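Thioesterase (PDB 6VAP) probably removes stalled or aberrant acyl groups from carrier domains of the borrelidin assembly line by hydrolysing their thioesters, as type II thioesterases do. Local coordinates at residues A[19-24]-A[47-52]. Residues are numbered along the deposited sequence; the frame is centred on the assembly and turned at random.
Sequences PAHPTA and LAPRCD
A loop, residues 19-24, closing with a type I beta turn from His21 to Ala24, meets backbone to backbone the bend of residues 47-52 that links helix 41-47 to strand 52-56, where a cis peptide bond precedes Pro49, and the closest CA atoms, those of Ala20 and Pro49, are 3.9 Å apart. The carbonyl of Pro49 organises the junction. Pro49 O accepts a hydrogen bond from His21 N at 2.8 Å, a nearly straight bond (N-H...O 167°) that lies in the carbonyl plane and uses a lone pair. The same oxygen takes a CA-H...O contact from Ala20 CA, while Pro19 O receives a second one from Pro49 CA at 3.3 Å, so each segment offers the other both a carbonyl and a CA-H.

Around this polar centre the side chains fit closely. The imidazole of His21, its CG anti to the carbonyl carbon (chi1 -68°), runs alongside the Pro49 ring, and Pro49 CB sits over its face, 3.9 Å from the centroid, in a CH-pi contact; Pro49 CG approaches CE1 and NE2 over that same face. Deeper in, the methyl of Ala20 presses on the base of Asp52, CB to CB 3.5 Å. The methyl of Ala24 abuts the backbone of the bend, with its CB 3.4 Å from Arg50 O. Arg50 leaves the backbone pointing away from residues 19-24; Leu47 O lies against one face of its guanidinium, toward the rim, and its NH2 is hydrogen-bonded to Cys253 O near the C-terminus.

Backbone pairing of Asp52 with Pro25 and Leu27 continues the association beyond the bend, as strands 26-30 and 52-56 run parallel in the central sheet. Joining the entry to one strand with the connection from helix 41-47 to the other, this contact closes one end of a right-handed beta-alpha-beta crossover of the alpha/beta-hydrolase fold.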
loop_
_atom_site.group_PDB
_atom_site.type_symbol
_atom_site.label_atom_id
_atom_site.label_comp_id
_atom_site.label_asym_id
_atom_site.label_seq_id
_atom_site.Cartn_x
_atom_site.Cartn_y
_atom_site.Cartn_z
ATOM N N PRO A 19 18.474 4.785 -8.116
ATOM C CA PRO A 19 18.279 5.195 -9.513
ATOM C C PRO A 19 17.657 4.076 -10.325
ATOM O O PRO A 19 17.865 2.890 -10.056
ATOM C CB PRO A 19 19.693 5.506 -10.014
ATOM C CG PRO A 19 20.610 5.420 -8.801
ATOM C CD PRO A 19 19.894 4.585 -7.767
ATOM N N ALA A 20 16.922 4.465 -11.356
ATOM C CA ALA A 20 16.226 3.511 -12.207
ATOM C C ALA A 20 16.504 3.833 -13.669
ATOM O O ALA A 20 16.669 5.004 -14.037
ATOM C CB ALA A 20 14.726 3.528 -11.936
ATOM N N HIS A 21 16.572 2.782 -14.491
ATOM C CA HIS A 21 16.698 2.971 -15.920
ATOM C C HIS A 21 15.543 3.841 -16.426
ATOM O O HIS A 21 14.446 3.855 -15.850
ATOM C CB HIS A 21 16.698 1.622 -16.643
ATOM C CG HIS A 21 17.909 0.781 -16.378
ATOM N ND1 HIS A 21 19.141 1.326 -16.086
ATOM C CD2 HIS A 21 18.077 -0.564 -16.369
ATOM C CE1 HIS A 21 20.020 0.352 -15.922
ATOM N NE2 HIS A 21 19.398 -0.804 -16.075
ATOM N N PRO A 22 15.761 4.599 -17.497
ATOM C CA PRO A 22 14.621 5.297 -18.112
ATOM C C PRO A 22 13.550 4.362 -18.632
ATOM O O PRO A 22 12.369 4.728 -18.634
ATOM C CB PRO A 22 15.260 6.080 -19.262
ATOM C CG PRO A 22 16.735 6.182 -18.897
ATOM C CD PRO A 22 17.047 4.932 -18.138
ATOM N N THR A 23 13.926 3.165 -19.082
ATOM C CA THR A 23 12.950 2.179 -19.532
ATOM C C THR A 23 12.225 1.481 -18.389
ATOM O O THR A 23 11.295 0.710 -18.654
ATOM C CB THR A 23 13.643 1.117 -20.395
ATOM O OG1 THR A 23 14.911 0.785 -19.810
ATOM C CG2 THR A 23 13.851 1.634 -21.804
ATOM N N ALA A 24 12.608 1.741 -17.141
ATOM C CA ALA A 24 12.168 0.900 -16.042
ATOM C C ALA A 24 10.665 1.079 -15.811
ATOM O O ALA A 24 10.165 2.208 -15.777
ATOM C CB ALA A 24 12.952 1.236 -14.760
ATOM N N LEU A 47 14.946 -4.303 -6.684
ATOM C CA LEU A 47 14.364 -4.188 -8.019
ATOM C C LEU A 47 15.044 -3.137 -8.893
ATOM O O LEU A 47 15.024 -3.259 -10.125
ATOM C CB LEU A 47 12.868 -3.861 -7.923
ATOM C CG LEU A 47 12.009 -4.869 -7.178
ATOM C CD1 LEU A 47 10.552 -4.557 -7.367
ATOM C CD2 LEU A 47 12.309 -6.333 -7.599
ATOM N N ALA A 48 15.636 -2.108 -8.298
ATOM C CA ALA A 48 16.314 -1.096 -9.089
ATOM C C ALA A 48 17.637 -1.663 -9.584
ATOM O O ALA A 48 18.175 -2.578 -8.969
ATOM C CB ALA A 48 16.566 0.159 -8.263
ATOM N N PRO A 49 18.178 -1.153 -10.710
ATOM C CA PRO A 49 17.621 -0.069 -11.531
ATOM C C PRO A 49 16.605 -0.553 -12.550
ATOM O O PRO A 49 16.092 0.252 -13.330
ATOM C CB PRO A 49 18.857 0.506 -12.233
ATOM C CG PRO A 49 19.771 -0.693 -12.390
ATOM C CD PRO A 49 19.484 -1.617 -11.222
ATOM N N ARG A 50 16.315 -1.856 -12.539
ATOM C CA ARG A 50 15.389 -2.404 -13.524
ATOM C C ARG A 50 13.957 -1.976 -13.247
ATOM O O ARG A 50 13.095 -2.072 -14.126
ATOM C CB ARG A 50 15.482 -3.925 -13.558
ATOM C CG ARG A 50 16.827 -4.437 -14.107
ATOM C CD ARG A 50 17.099 -5.900 -13.755
ATOM N NE ARG A 50 16.733 -6.227 -12.369
ATOM C CZ ARG A 50 17.386 -5.791 -11.292
ATOM N NH1 ARG A 50 18.451 -5.005 -11.424
ATOM N NH2 ARG A 50 16.965 -6.137 -10.085
ATOM N N CYS A 51 13.694 -1.471 -12.053
ATOM C CA CYS A 51 12.371 -0.975 -11.698
ATOM C C CYS A 51 12.520 0.325 -10.922
ATOM O O CYS A 51 13.403 0.440 -10.067
ATOM C CB CYS A 51 11.583 -2.003 -10.870
ATOM S SG CYS A 51 9.941 -1.429 -10.363
ATOM N N ASP A 52 11.679 1.311 -11.246
ATOM C CA ASP A 52 11.672 2.592 -10.543
ATOM C C ASP A 52 10.744 2.462 -9.345
ATOM O O ASP A 52 9.532 2.593 -9.470
ATOM C CB ASP A 52 11.243 3.717 -11.477
ATOM C CG ASP A 52 11.313 5.076 -10.816
ATOM O OD1 ASP A 52 11.839 5.149 -9.678
ATOM O OD2 ASP A 52 10.841 6.065 -11.428
#